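Local structure of nourseothricin acetyltransferase (Streptomyces noursei, 5C82) at residues F30-V35 with V149-I154; T34-T39 with L47-V52. The protein probably transfers an acetyl group from acetyl-CoA to the antibiotic nourseothricin, as a GNAT-family acetyltransferase that confers resistance. The protein carries 1 engineered substitution. All coordinates share one frame; numbering follows the deposited sequence.

How the contacts relate
Both contacts start from the same piece of chain, sharing T34 and V35, and their centres lie about 9 Å apart. Contact 1 is the more interior of the two, partly buried, and brings residues distant in sequence together: segment 30-35 meets the loop and helix start at 149-154 by packing, with no hydrogen bond between the two segments. Contact 2 lies nearer the surface and is local, a hairpin pair within the small antiparallel sheet held by main-chain hydrogen bonds, with exposed arginines on one face. The two touch directly: D33 O lies 2.8 Å from V52 N, a probable hydrogen bond, and I154 CG2 packs on F36 CE1.

Contact 1: residues F30-V35 with V149-I154; sequences FTTDTV and VNAPAI
V35 and V149 bring their CA atoms nearest, 4.5 Å apart, where the chain has turned a corner at D33 between strands 30-32 and 34-40. F30 and N150 pack as a flat stack: the ring and the carboxamide planes are only 9° apart, with OD1 over the ring centre and ND2 3.3 Å from CE1 of F30. From a CB that points toward 149-154, a chi1 of 62° sets CG of F30 between the backbone N and the carbonyl carbon. N150 is also the N-cap of helix 151-158; its OD1, the atom over the ring, also accepts a weak capping bond from A153 N. This loop and helix follow strand 141-147 of the large mixed sheet in the GNAT fold, and the contact lays the small three-stranded sheet against them. A bound tartaric acid, probably from the crystallisation liquor, lies about 4 Å from the N150 side chain. T32 reaches across with both branches: CG2 comes 3.3 Å from V149 O, while OG1 lies 3.6 Å from P152 CD and gives its proton to T34 O on a lone pair, 2.7 Å away. Beyond the corner, A151 CB sits 3.2 Å from T34 OG1, whose polar partner is E49, and V35 CG1 rests 3.8 Å from V149 CB.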
loop_
_atom_site.group_PDB
_atom_site.type_symbol
_atom_site.label_atom_id
_atom_site.label_comp_id
_atom_site.label_asym_id
_atom_site.label_seq_id
_atom_site.Cartn_x
_atom_site.Cartn_y
_atom_site.Cartn_z
ATOM N N PHE A 30 -11.609 20.143 3.653
ATOM C CA PHE A 30 -12.519 19.878 4.778
ATOM C C PHE A 30 -11.951 20.481 6.064
ATOM O O PHE A 30 -10.738 20.666 6.188
ATOM C CB PHE A 30 -12.734 18.353 4.961
ATOM C CG PHE A 30 -11.484 17.574 5.304
ATOM C CD1 PHE A 30 -10.706 17.002 4.303
ATOM C CD2 PHE A 30 -11.120 17.358 6.631
ATOM C CE1 PHE A 30 -9.560 16.268 4.620
ATOM C CE2 PHE A 30 -9.986 16.597 6.947
ATOM C CZ PHE A 30 -9.195 16.098 5.937
ATOM N N THR A 31 -12.834 20.729 7.024
ATOM C CA THR A 31 -12.532 21.226 8.358
ATOM C C THR A 31 -13.033 20.144 9.333
ATOM O O THR A 31 -14.109 19.571 9.136
ATOM C CB THR A 31 -13.143 22.617 8.567
ATOM O OG1 THR A 31 -12.600 23.507 7.582
ATOM C CG2 THR A 31 -12.864 23.180 9.945
ATOM N N THR A 32 -12.220 19.821 10.337
ATOM C CA THR A 32 -12.585 18.792 11.301
ATOM C C THR A 32 -12.212 19.191 12.728
ATOM O O THR A 32 -11.166 19.796 12.943
ATOM C CB THR A 32 -12.010 17.415 10.861
ATOM O OG1 THR A 32 -12.403 16.401 11.793
ATOM C CG2 THR A 32 -10.485 17.423 10.665
ATOM N N ASP A 33 -13.080 18.832 13.695
ATOM C CA ASP A 33 -12.902 19.097 15.129
ATOM C C ASP A 33 -12.165 17.927 15.800
ATOM O O ASP A 33 -11.831 18.015 16.982
ATOM C CB ASP A 33 -14.279 19.301 15.808
ATOM C CG ASP A 33 -15.110 20.456 15.278
ATOM O OD1 ASP A 33 -14.616 21.605 15.300
ATOM O OD2 ASP A 33 -16.273 20.220 14.889
ATOM N N THR A 34 -11.937 16.817 15.058
ATOM C CA THR A 34 -11.269 15.602 15.582
ATOM C C THR A 34 -10.348 15.007 14.520
ATOM O O THR A 34 -10.491 15.338 13.350
ATOM C CB THR A 34 -12.267 14.502 16.059
ATOM O OG1 THR A 34 -12.941 13.955 14.940
ATOM C CG2 THR A 34 -13.290 14.980 17.076
ATOM N N VAL A 35 -9.403 14.135 14.936
ATOM C CA VAL A 35 -8.470 13.404 14.066
ATOM C C VAL A 35 -8.266 12.041 14.703
ATOM O O VAL A 35 -8.505 11.881 15.904
ATOM C CB VAL A 35 -7.079 14.106 13.787
ATOM C CG1 VAL A 35 -7.237 15.464 13.090
ATOM C CG2 VAL A 35 -6.221 14.227 15.059
ATOM N N VAL A 149 -6.195 12.326 9.462
ATOM C CA VAL A 149 -6.792 13.605 9.866
ATOM C C VAL A 149 -8.209 13.772 9.317
ATOM O O VAL A 149 -8.967 14.593 9.851
ATOM C CB VAL A 149 -5.905 14.836 9.588
ATOM C CG1 VAL A 149 -4.604 14.764 10.399
ATOM C CG2 VAL A 149 -5.643 15.043 8.095
ATOM N N ASN A 150 -8.587 12.963 8.282
ATOM C CA ASN A 150 -9.937 13.012 7.715
ATOM C C ASN A 150 -10.952 12.189 8.542
ATOM O O ASN A 150 -11.574 11.275 8.013
ATOM C CB ASN A 150 -9.956 12.640 6.216
ATOM C CG ASN A 150 -11.103 13.261 5.431
ATOM O OD1 ASN A 150 -12.098 13.717 5.974
ATOM N ND2 ASN A 150 -10.998 13.303 4.118
ATOM N N ALA A 151 -11.152 12.550 9.834
ATOM C CA ALA A 151 -12.145 11.895 10.726
ATOM C C ALA A 151 -13.577 11.810 10.078
ATOM O O ALA A 151 -14.183 10.746 10.151
ATOM C CB ALA A 151 -12.209 12.603 12.081
ATOM N N PRO A 152 -14.105 12.861 9.390
ATOM C CA PRO A 152 -15.437 12.728 8.753
ATOM C C PRO A 152 -15.550 11.711 7.607
ATOM O O PRO A 152 -16.599 11.109 7.451
ATOM C CB PRO A 152 -15.732 14.152 8.242
ATOM C CG PRO A 152 -14.823 15.063 9.094
ATOM C CD PRO A 152 -13.576 14.237 9.211
ATOM N N ALA A 153 -14.512 11.560 6.767
ATOM C CA ALA A 153 -14.542 10.582 5.682
ATOM C C ALA A 153 -14.407 9.211 6.294
ATOM O O ALA A 153 -15.102 8.306 5.852
ATOM C CB ALA A 153 -13.411 10.825 4.697
ATOM N N ILE A 154 -13.559 9.073 7.343
ATOM C CA ILE A 154 -13.335 7.806 8.048
ATOM C C ILE A 154 -14.660 7.293 8.619
ATOM O O ILE A 154 -15.027 6.149 8.368
ATOM C CB ILE A 154 -12.190 7.887 9.106
ATOM C CG1 ILE A 154 -10.823 8.065 8.410
ATOM C CG2 ILE A 154 -12.181 6.640 10.011
ATOM C CD1 ILE A 154 -9.724 8.716 9.268
#

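Contact 2: residues T34-T39 with L47-V52; sequences TVFRVT and LREVPV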
loop_
_atom_site.group_PDB
_atom_site.type_symbol
_atom_site.label_atom_id
_atom_site.label_comp_id
_atom_site.label_asym_id
_atom_site.label_seq_id
_atom_site.Cartn_x
_atom_site.Cartn_y
_atom_site.Cartn_z
ATOM N N THR A 34 -11.937 16.817 15.058
ATOM C CA THR A 34 -11.269 15.602 15.582
ATOM C C THR A 34 -10.348 15.007 14.520
ATOM O O THR A 34 -10.491 15.338 13.350
ATOM C CB THR A 34 -12.267 14.502 16.059
ATOM O OG1 THR A 34 -12.941 13.955 14.940
ATOM C CG2 THR A 34 -13.290 14.980 17.076
ATOM N N VAL A 35 -9.403 14.135 14.936
ATOM C CA VAL A 35 -8.470 13.404 14.066
ATOM C C VAL A 35 -8.266 12.041 14.703
ATOM O O VAL A 35 -8.505 11.881 15.904
ATOM C CB VAL A 35 -7.079 14.106 13.787
ATOM C CG1 VAL A 35 -7.237 15.464 13.090
ATOM C CG2 VAL A 35 -6.221 14.227 15.059
ATOM N N PHE A 36 -7.833 11.060 13.920
ATOM C CA PHE A 36 -7.501 9.754 14.479
ATOM C C PHE A 36 -6.000 9.784 14.646
ATOM O O PHE A 36 -5.265 9.961 13.661
ATOM C CB PHE A 36 -7.973 8.596 13.598
ATOM C CG PHE A 36 -9.454 8.295 13.734
ATOM C CD1 PHE A 36 -10.398 9.016 13.008
ATOM C CD2 PHE A 36 -9.900 7.259 14.561
ATOM C CE1 PHE A 36 -11.764 8.723 13.117
ATOM C CE2 PHE A 36 -11.262 6.962 14.667
ATOM C CZ PHE A 36 -12.188 7.687 13.933
ATOM N N ARG A 37 -5.566 9.796 15.913
ATOM C CA ARG A 37 -4.158 9.806 16.289
ATOM C C ARG A 37 -3.693 8.375 16.176
ATOM O O ARG A 37 -4.361 7.454 16.674
ATOM C CB ARG A 37 -3.968 10.320 17.740
ATOM C CG ARG A 37 -2.492 10.420 18.168
ATOM C CD ARG A 37 -2.355 11.020 19.550
ATOM N NE ARG A 37 -2.605 12.464 19.541
ATOM C CZ ARG A 37 -2.892 13.186 20.621
ATOM N NH1 ARG A 37 -2.982 12.606 21.814
ATOM N NH2 ARG A 37 -3.109 14.491 20.515
ATOM N N VAL A 38 -2.575 8.194 15.466
ATOM C CA VAL A 38 -1.965 6.896 15.229
ATOM C C VAL A 38 -0.753 6.773 16.161
ATOM O O VAL A 38 0.125 7.637 16.155
ATOM C CB VAL A 38 -1.593 6.682 13.729
ATOM C CG1 VAL A 38 -0.842 5.378 13.533
ATOM C CG2 VAL A 38 -2.830 6.733 12.832
ATOM N N THR A 39 -0.728 5.716 16.968
ATOM C CA THR A 39 0.365 5.456 17.901
ATOM C C THR A 39 1.044 4.121 17.547
ATOM O O THR A 39 0.389 3.072 17.516
ATOM C CB THR A 39 -0.167 5.490 19.353
ATOM O OG1 THR A 39 -0.615 6.806 19.656
ATOM C CG2 THR A 39 0.861 5.030 20.382
ATOM N N LEU A 47 -5.155 3.367 17.011
ATOM C CA LEU A 47 -5.827 4.550 16.500
ATOM C C LEU A 47 -6.795 5.012 17.550
ATOM O O LEU A 47 -7.530 4.208 18.098
ATOM C CB LEU A 47 -6.620 4.245 15.210
ATOM C CG LEU A 47 -5.881 4.310 13.875
ATOM C CD1 LEU A 47 -4.868 3.150 13.723
ATOM C CD2 LEU A 47 -6.874 4.241 12.751
ATOM N N ARG A 48 -6.803 6.307 17.823
ATOM C CA ARG A 48 -7.720 6.896 18.780
ATOM C C ARG A 48 -8.164 8.221 18.237
ATOM O O ARG A 48 -7.320 9.049 17.907
ATOM C CB ARG A 48 -7.032 7.080 20.144
ATOM C CG ARG A 48 -7.983 7.468 21.282
ATOM C CD ARG A 48 -7.319 7.405 22.657
ATOM N NE ARG A 48 -6.110 8.230 22.741
ATOM C CZ ARG A 48 -6.024 9.388 23.391
ATOM N NH1 ARG A 48 -7.075 9.875 24.042
ATOM N NH2 ARG A 48 -4.882 10.066 23.403
ATOM N N GLU A 49 -9.476 8.430 18.151
ATOM C CA GLU A 49 -10.057 9.704 17.735
ATOM C C GLU A 49 -9.898 10.711 18.885
ATOM O O GLU A 49 -10.305 10.443 20.012
ATOM C CB GLU A 49 -11.523 9.546 17.359
ATOM C CG GLU A 49 -12.034 10.745 16.572
ATOM C CD GLU A 49 -13.450 10.604 16.067
ATOM O OE1 GLU A 49 -14.079 9.560 16.343
ATOM O OE2 GLU A 49 -13.923 11.522 15.358
ATOM N N VAL A 50 -9.211 11.817 18.599
ATOM C CA VAL A 50 -8.905 12.866 19.554
ATOM C C VAL A 50 -9.440 14.222 19.091
ATOM O O VAL A 50 -9.376 14.521 17.892
ATOM C CB VAL A 50 -7.382 12.945 19.890
ATOM C CG1 VAL A 50 -6.920 11.764 20.759
ATOM C CG2 VAL A 50 -6.524 13.074 18.633
ATOM N N PRO A 51 -9.938 15.080 20.017
ATOM C CA PRO A 51 -10.354 16.428 19.592
ATOM C C PRO A 51 -9.145 17.277 19.190
ATOM O O PRO A 51 -8.042 17.045 19.685
ATOM C CB PRO A 51 -11.043 17.006 20.836
ATOM C CG PRO A 51 -10.443 16.262 21.994
ATOM C CD PRO A 51 -10.077 14.896 21.484
ATOM N N VAL A 52 -9.340 18.231 18.265
ATOM C CA VAL A 52 -8.300 19.171 17.847
ATOM C C VAL A 52 -8.851 20.580 17.976
ATOM O O VAL A 52 -9.960 20.845 17.504
ATOM C CB VAL A 52 -7.653 18.921 16.443
ATOM C CG1 VAL A 52 -6.704 17.729 16.464
ATOM C CG2 VAL A 52 -8.696 18.780 15.333
#
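T34 OG1 donates to E49 OE2 over 2.7 Å, using the anti lone pair of that oxygen. CG of E49 is anti to its backbone N (chi1 -164°); the extended side chain lies over the F36 ring and ends in the carboxylate stacked on it, the two planes 20° apart. CB of E49 sits 3.9 Å from the centroid of the F36 ring, a CH-pi contact over one face but offset toward the rim. On this same face of the sheet V38 CG2 meets L47 CG at 4.0 Å, side by side. The other face carries V35, V50, R37 and R48. V35 CG2 touches V50 CG2 and V52 CG1, both at 3.8 Å. The two methyls of V50 cover faces of the two guanidiniums, CG2 toward the rim of R37's and CG1 at the centre of R48's. NH1 of R37 and NH2 of R48 stand 3.5 Å apart, like charges probably eased by solvent, since both residues are exposed. The backbone sets these pairs in place: V35 and V50 exchange two N-H...O bonds, as do R37 and R48, the straightest running from V50 N to V35 O (169°). Further out, H155 of helix 151-158 bonds E49 OE1, and A151 and I154 cover F36. The alternating pairs are those of antiparallel strands, and the short link between 34-40 and 44-58 makes a beta hairpin, with 44-58 the middle strand of the small sheet.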